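Local coordinates for protein catalase (Bacillus pumilus, PDB 4QOL) that breaks hydrogen peroxide down to water and oxygen at a haem group, as catalases do, and also shows peroxidase-like reactivity toward phenolic substrates, at residues Gly426-Tyr429 and Arg430-Ser433; Gly450-Glu453 and Lys454-Leu457; Asp467-Tyr470 and Gly471-Ala475. One frame throughout, in Å; residues are numbered along the deposited sequence.

Contact 1 (Gly426-Tyr429 and Arg430-Ser433); sequences GEKY and RSYS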
loop_
_atom_site.group_PDB
_atom_site.type_symbol
_atom_site.label_atom_id
_atom_site.label_comp_id
_atom_site.label_asym_id
_atom_site.label_seq_id
_atom_site.Cartn_x
_atom_site.Cartn_y
_atom_site.Cartn_z
ATOM N N GLY A 426 -16.794 42.113 -11.947
ATOM C CA GLY A 426 -16.784 43.541 -12.320
ATOM C C GLY A 426 -16.682 44.403 -11.063
ATOM O O GLY A 426 -15.992 45.433 -11.067
ATOM N N GLU A 427 -17.412 44.036 -10.000
ATOM C CA GLU A 427 -17.343 44.801 -8.763
ATOM C C GLU A 427 -15.983 44.769 -8.148
ATOM O O GLU A 427 -15.473 45.795 -7.682
ATOM C CB GLU A 427 -18.430 44.301 -7.760
ATOM C CG GLU A 427 -19.847 44.503 -8.263
ATOM C CD GLU A 427 -20.925 43.832 -7.431
ATOM O OE1 GLU A 427 -22.089 44.338 -7.471
ATOM O OE2 GLU A 427 -20.711 42.752 -6.786
ATOM N N LYS A 428 -15.317 43.601 -8.223
ATOM C CA LYS A 428 -13.952 43.486 -7.724
ATOM C C LYS A 428 -13.015 44.334 -8.541
ATOM O O LYS A 428 -12.232 45.116 -7.965
ATOM C CB LYS A 428 -13.480 42.024 -7.703
ATOM C CG LYS A 428 -12.110 41.834 -7.074
ATOM C CD LYS A 428 -12.032 42.249 -5.622
ATOM C CE LYS A 428 -10.597 42.023 -5.100
ATOM N NZ LYS A 428 -10.480 42.501 -3.704
ATOM N N TYR A 429 -13.124 44.239 -9.860
ATOM C CA TYR A 429 -12.281 45.057 -10.752
ATOM C C TYR A 429 -12.379 46.539 -10.385
ATOM O O TYR A 429 -11.399 47.255 -10.197
ATOM C CB TYR A 429 -12.717 44.883 -12.220
ATOM C CG TYR A 429 -11.933 45.800 -13.170
ATOM C CD1 TYR A 429 -10.622 45.495 -13.496
ATOM C CD2 TYR A 429 -12.493 46.939 -13.717
ATOM C CE1 TYR A 429 -9.854 46.299 -14.358
ATOM C CE2 TYR A 429 -11.747 47.744 -14.572
ATOM C CZ TYR A 429 -10.447 47.416 -14.895
ATOM O OH TYR A 429 -9.691 48.234 -15.803
ATOM N N ARG A 430 -13.617 47.000 -10.265
ATOM C CA ARG A 430 -13.825 48.417 -9.999
ATOM C C ARG A 430 -13.358 48.844 -8.634
ATOM O O ARG A 430 -13.089 50.026 -8.440
ATOM C CB ARG A 430 -15.266 48.802 -10.220
ATOM C CG ARG A 430 -15.652 48.759 -11.668
ATOM C CD ARG A 430 -17.079 49.251 -11.886
ATOM N NE ARG A 430 -18.083 48.338 -11.336
ATOM C CZ ARG A 430 -18.648 47.318 -11.980
ATOM N NH1 ARG A 430 -18.304 46.957 -13.228
ATOM N NH2 ARG A 430 -19.607 46.659 -11.378
ATOM N N SER A 431 -13.257 47.917 -7.690
ATOM C CA SER A 431 -12.764 48.213 -6.329
ATOM C C SER A 431 -11.242 48.361 -6.250
ATOM O O SER A 431 -10.710 48.869 -5.247
ATOM C CB SER A 431 -13.263 47.149 -5.342
ATOM O OG SER A 431 -12.466 45.953 -5.399
ATOM N N TYR A 432 -10.534 47.955 -7.308
ATOM C CA TYR A 432 -9.108 48.082 -7.335
ATOM C C TYR A 432 -8.729 49.573 -7.530
ATOM O O TYR A 432 -9.348 50.265 -8.315
ATOM C CB TYR A 432 -8.486 47.255 -8.490
ATOM C CG TYR A 432 -8.373 45.734 -8.243
ATOM C CD1 TYR A 432 -7.979 45.235 -7.007
ATOM C CD2 TYR A 432 -8.761 44.832 -9.215
ATOM C CE1 TYR A 432 -7.931 43.864 -6.767
ATOM C CE2 TYR A 432 -8.720 43.441 -9.002
ATOM C CZ TYR A 432 -8.313 42.963 -7.765
ATOM O OH TYR A 432 -8.264 41.576 -7.543
ATOM N N SER A 433 -7.636 49.986 -6.896
ATOM C CA SER A 433 -6.950 51.240 -7.241
ATOM C C SER A 433 -6.432 51.158 -8.658
ATOM O O SER A 433 -6.362 50.074 -9.241
ATOM C CB SER A 433 -5.788 51.504 -6.277
ATOM O OG SER A 433 -4.719 50.600 -6.496
HETATM O O HOH W 1 -10.309 45.346 -3.826
#

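Contact 2 (Gly450-Glu453 and Lys454-Leu457); sequences GVNE and KTKL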
loop_
_atom_site.group_PDB
_atom_site.type_symbol
_atom_site.label_atom_id
_atom_site.label_comp_id
_atom_site.label_asym_id
_atom_site.label_seq_id
_atom_site.Cartn_x
_atom_site.Cartn_y
_atom_site.Cartn_z
ATOM N N GLY A 450 0.781 34.096 -24.829
ATOM C CA GLY A 450 1.106 32.907 -25.667
ATOM C C GLY A 450 0.038 31.856 -25.915
ATOM O O GLY A 450 0.295 30.822 -26.571
ATOM N N VAL A 451 -1.165 32.075 -25.418
ATOM C CA VAL A 451 -2.202 31.062 -25.542
ATOM C C VAL A 451 -2.911 31.165 -26.889
ATOM O O VAL A 451 -2.870 32.205 -27.560
ATOM C CB VAL A 451 -3.240 31.114 -24.387
ATOM C CG1 VAL A 451 -2.551 31.322 -23.049
ATOM C CG2 VAL A 451 -4.340 32.090 -24.620
ATOM N N ASN A 452 -3.533 30.071 -27.279
ATOM C CA ASN A 452 -4.357 29.951 -28.480
ATOM C C ASN A 452 -5.241 31.190 -28.695
ATOM O O ASN A 452 -5.881 31.658 -27.758
ATOM C CB ASN A 452 -5.233 28.677 -28.322
ATOM C CG ASN A 452 -6.330 28.523 -29.390
ATOM O OD1 ASN A 452 -6.156 27.822 -30.420
ATOM N ND2 ASN A 452 -7.456 29.086 -29.128
ATOM N N GLU A 453 -5.310 31.684 -29.921
ATOM C CA GLU A 453 -5.988 32.964 -30.182
ATOM C C GLU A 453 -7.482 32.944 -29.846
ATOM O O GLU A 453 -7.997 33.888 -29.271
ATOM C CB GLU A 453 -5.862 33.382 -31.654
ATOM C CG GLU A 453 -4.484 33.870 -32.074
ATOM C CD GLU A 453 -3.865 34.925 -31.134
ATOM O OE1 GLU A 453 -4.558 35.865 -30.669
ATOM O OE2 GLU A 453 -2.642 34.808 -30.867
ATOM N N LYS A 454 -8.175 31.866 -30.156
ATOM C CA LYS A 454 -9.586 31.742 -29.837
ATOM C C LYS A 454 -9.798 31.741 -28.304
ATOM O O LYS A 454 -10.731 32.289 -27.785
ATOM C CB LYS A 454 -10.155 30.453 -30.451
ATOM C CG LYS A 454 -11.670 30.352 -30.629
ATOM C CD LYS A 454 -12.059 29.015 -31.267
ATOM C CE LYS A 454 -11.220 27.882 -30.663
ATOM N NZ LYS A 454 -11.495 26.500 -31.139
ATOM N N THR A 455 -8.945 31.012 -27.587
ATOM C CA THR A 455 -9.032 30.999 -26.125
ATOM C C THR A 455 -8.759 32.386 -25.522
ATOM O O THR A 455 -9.459 32.817 -24.614
ATOM C CB THR A 455 -8.093 29.982 -25.511
ATOM O OG1 THR A 455 -8.556 28.683 -25.886
ATOM C CG2 THR A 455 -8.019 30.116 -23.998
ATOM N N LYS A 456 -7.756 33.022 -26.049
ATOM C CA LYS A 456 -7.374 34.374 -25.611
ATOM C C LYS A 456 -8.524 35.362 -25.815
ATOM O O LYS A 456 -8.838 36.153 -24.924
ATOM C CB LYS A 456 -6.161 34.828 -26.421
ATOM C CG LYS A 456 -5.533 36.120 -25.938
ATOM C CD LYS A 456 -4.501 36.625 -26.977
ATOM C CE LYS A 456 -3.388 35.652 -27.179
ATOM N NZ LYS A 456 -2.398 36.195 -28.134
ATOM N N LEU A 457 -9.177 35.278 -26.966
ATOM C CA LEU A 457 -10.398 36.095 -27.237
ATOM C C LEU A 457 -11.489 35.794 -26.220
ATOM O O LEU A 457 -12.140 36.693 -25.724
ATOM C CB LEU A 457 -10.920 35.863 -28.664
ATOM C CG LEU A 457 -12.093 36.647 -29.180
ATOM C CD1 LEU A 457 -11.786 38.145 -29.038
ATOM C CD2 LEU A 457 -12.413 36.283 -30.633
HETATM O O HOH W 2 -1.163 33.684 -28.748
#

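Contact 3 (Asp467-Tyr470 and Gly471-Ala475); sequences DEDY and GQRLA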
loop_
_atom_site.group_PDB
_atom_site.type_symbol
_atom_site.label_atom_id
_atom_site.label_comp_id
_atom_site.label_asym_id
_atom_site.label_seq_id
_atom_site.Cartn_x
_atom_site.Cartn_y
_atom_site.Cartn_z
ATOM N N ASP A 467 -16.572 43.749 -16.753
ATOM C CA ASP A 467 -16.493 45.219 -16.811
ATOM C C ASP A 467 -15.851 45.636 -18.154
ATOM O O ASP A 467 -14.815 45.122 -18.546
ATOM C CB ASP A 467 -15.727 45.754 -15.580
ATOM C CG ASP A 467 -15.509 47.269 -15.596
ATOM O OD1 ASP A 467 -14.686 47.758 -16.411
ATOM O OD2 ASP A 467 -16.181 47.963 -14.820
ATOM N N GLU A 468 -16.514 46.542 -18.891
ATOM C CA GLU A 468 -16.039 46.875 -20.259
ATOM C C GLU A 468 -14.651 47.476 -20.273
ATOM O O GLU A 468 -13.926 47.218 -21.216
ATOM C CB GLU A 468 -16.937 47.864 -21.036
ATOM C CG GLU A 468 -17.408 49.136 -20.321
ATOM C CD GLU A 468 -18.278 50.031 -21.231
ATOM O OE1 GLU A 468 -18.174 49.919 -22.484
ATOM O OE2 GLU A 468 -19.067 50.860 -20.710
ATOM N N ASP A 469 -14.291 48.266 -19.248
ATOM C CA ASP A 469 -12.952 48.843 -19.136
ATOM C C ASP A 469 -11.877 47.740 -18.898
ATOM O O ASP A 469 -10.843 47.716 -19.564
ATOM C CB ASP A 469 -12.894 49.877 -18.002
ATOM C CG ASP A 469 -11.524 50.578 -17.887
ATOM O OD1 ASP A 469 -11.113 51.315 -18.849
ATOM O OD2 ASP A 469 -10.838 50.454 -16.824
ATOM N N TYR A 470 -12.189 46.822 -17.969
ATOM C CA TYR A 470 -11.366 45.637 -17.712
ATOM C C TYR A 470 -11.079 44.930 -19.025
ATOM O O TYR A 470 -9.922 44.719 -19.384
ATOM C CB TYR A 470 -12.191 44.791 -16.731
ATOM C CG TYR A 470 -11.562 43.513 -16.123
ATOM C CD1 TYR A 470 -10.240 43.151 -16.344
ATOM C CD2 TYR A 470 -12.322 42.733 -15.243
ATOM C CE1 TYR A 470 -9.712 42.024 -15.791
ATOM C CE2 TYR A 470 -11.789 41.604 -14.665
ATOM C CZ TYR A 470 -10.483 41.254 -14.930
ATOM O OH TYR A 470 -9.943 40.128 -14.291
ATOM N N GLY A 471 -12.127 44.503 -19.724
ATOM C CA GLY A 471 -11.932 43.743 -20.976
ATOM C C GLY A 471 -11.231 44.489 -22.076
ATOM O O GLY A 471 -10.344 43.947 -22.744
ATOM N N GLN A 472 -11.607 45.771 -22.254
ATOM C CA GLN A 472 -10.936 46.598 -23.291
ATOM C C GLN A 472 -9.454 46.847 -23.016
ATOM O O GLN A 472 -8.647 46.766 -23.951
ATOM C CB GLN A 472 -11.703 47.934 -23.455
ATOM C CG GLN A 472 -11.169 48.740 -24.644
ATOM C CD GLN A 472 -11.457 48.045 -25.963
ATOM O OE1 GLN A 472 -12.632 47.904 -26.351
ATOM N NE2 GLN A 472 -10.409 47.656 -26.688
ATOM N N ARG A 473 -9.094 47.140 -21.767
ATOM C CA ARG A 473 -7.721 47.308 -21.345
ATOM C C ARG A 473 -6.916 46.059 -21.607
ATOM O O ARG A 473 -5.768 46.121 -22.055
ATOM C CB ARG A 473 -7.617 47.708 -19.860
ATOM C CG ARG A 473 -7.967 49.164 -19.631
ATOM C CD ARG A 473 -8.030 49.594 -18.176
ATOM N NE ARG A 473 -6.727 49.700 -17.564
ATOM C CZ ARG A 473 -6.465 50.428 -16.477
ATOM N NH1 ARG A 473 -7.402 51.105 -15.855
ATOM N NH2 ARG A 473 -5.241 50.439 -15.985
ATOM N N LEU A 474 -7.523 44.901 -21.339
ATOM C CA LEU A 474 -6.771 43.643 -21.548
ATOM C C LEU A 474 -6.581 43.358 -23.018
ATOM O O LEU A 474 -5.471 42.973 -23.456
ATOM C CB LEU A 474 -7.558 42.488 -20.855
ATOM C CG LEU A 474 -6.880 41.247 -20.359
ATOM C CD1 LEU A 474 -7.746 39.983 -20.625
ATOM C CD2 LEU A 474 -5.400 41.068 -20.573
ATOM N N ALA A 475 -7.636 43.601 -23.814
ATOM C CA ALA A 475 -7.547 43.448 -25.280
ATOM C C ALA A 475 -6.435 44.322 -25.810
ATOM O O ALA A 475 -5.645 43.889 -26.664
ATOM C CB ALA A 475 -8.883 43.741 -25.960
#

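Contact 1 (Gly426-Tyr429 and Arg430-Ser433)
Lys428 lays its methylene chain obliquely across the phenol end of Tyr432, CE lying 3.4 Å from Tyr432 OH, with CG a little farther off. A bend at chi2 (62°) turns the lysine tail toward that ring, and a long aliphatic chain with a charged end suits the place: its carbons pack while the ammonium, in a cation-pi contact with Trp180, also donates to a water that bridges to Ser431 OG. This hydroxyl bonds back to Lys428 O in the last turn of helix 423-431, at 2.7 Å in the carbonyl plane, on a lone pair. The same oxygen lies 3.7 Å above the Tyr432 ring plane, toward the rim, and receives only weak bonds from the amides of Ser431 and Tyr432; the chain tightens here, and Tyr432 N bonds better to Tyr429 O, at 3.1 Å. Arg430 folds its guanidinium back over Gly426, one turn earlier, whose O sits 3.3 Å from the plane, over its centre. A residue without a side chain suits so tight an approach, and Arg430 NH1 forms a salt bridge with Asp467. With an alanine at Tyr432, the Lys428 chain would probably lose the ring it lies across and Thr179 O its hydroxyl partner. Helix 175-181 thus meets Lys428 and Tyr432, while Leu440 of helix 434-448 touches both tyrosines, Tyr429 and Tyr432.

Contact 2 (Gly450-Glu453 and Lys454-Leu457)
Glu453 and Lys456 run alongside each other in the same direction and join in an i to i+3 salt bridge on the first turn of helix 453-466, after its N-cap Asn452. Lys456 NZ meets Glu453 OE2 at 3.1 Å on the syn side, 26° out of the carboxylate plane, and holds OE1 more weakly. The glutamate reaches it by folding at chi2 (-49°), bringing the carboxylate back over the helix start, where an acid is probably favoured by the helix dipole. Under the ion pair, Val451 sets CG2 against Lys456 CB at 3.7 Å; a branched, nonpolar residue fits this buried spot, packed also on Asp162 of helix 161-169. The backbone fixes the spacing: Lys456 N bonds to Asn452 O at 2.9 Å, and Leu457 N likewise to Glu453 O. Farther out, Asp162 OD1 accepts from the backbone N of Asn452, and Thr455 packs on Trp165 while its OG1 accepts a hydrogen bond from Arg388 NH2 of the second subunit, at a subunit contact. Lys449 O adds a weak bond to the ammonium. A water accepts from Lys456 NZ at 2.9 Å and lies 2.8 Å from Glu453 OE2 and 2.6 Å from Val451 O.

Contact 3 (Asp467-Tyr470 and Gly471-Ala475)
Asp469 OD2 approaches the rim of the Arg473 guanidinium, in its plane, while the carboxylate itself is turned 72° from that plane. The resulting salt bridge to Arg473 NH1 is long, 3.6 Å; Asp469 OD2 lies closer to Arg473 CD, 3.2 Å. A bend at chi3 (73°) folds the arginine tip back along the helix toward the acid. Each charge has a stronger partner elsewhere: Asp469 OD2 bonds to Tyr429 OH, and Arg473 NH2 pairs with Glu434. The other flat group, the Tyr470 ring, is stacked with Tyr429, and Phe463 meets it with the planes at about 30°; the Tyr470 hydroxyl bonds to Thr179 OG1, an aromatic with a polar tip suiting a buried place between helices. Gly471 N bonds to Asp467 O at 3.0 Å, and the following amides continue the i to i+4 pattern, Leu474 N meeting Tyr470 O at 3.1 Å. Leu474, nonpolar and buried, packs on Ile460 and Phe463. Asp467 OD1 accepts from Tyr470 N with its anti lone pair at 3.1 Å, and more weakly from Asp469 N, while Asp467 OD2 is held by the salt bridge to Arg430. Such amides suit a short acid: this is the classic aspartate N-cap, here opening helix 468-478.

How the contacts relate
All three contacts are turns in the C-terminal helical part of the chain, 26 to 32 Å from its centre, and each is partly buried; in contact 2 the lysine of the ion pair is itself buried. Contacts 2 and 3 lie at helix starts, the former with an acid-lysine pair and the latter with an aspartate cap, whereas contact 1 lies in a last turn where a serine hydroxyl answers a carbonyl. Contacts 1 and 3 touch, about 12 Å between centres: Tyr429 and Arg430 of one meet Asp469, Tyr470 and Asp467 of the other, bringing helices 423-431 and 468-478 together through aromatic and charged groups. Contact 2 touches neither, and it alone reaches a second subunit.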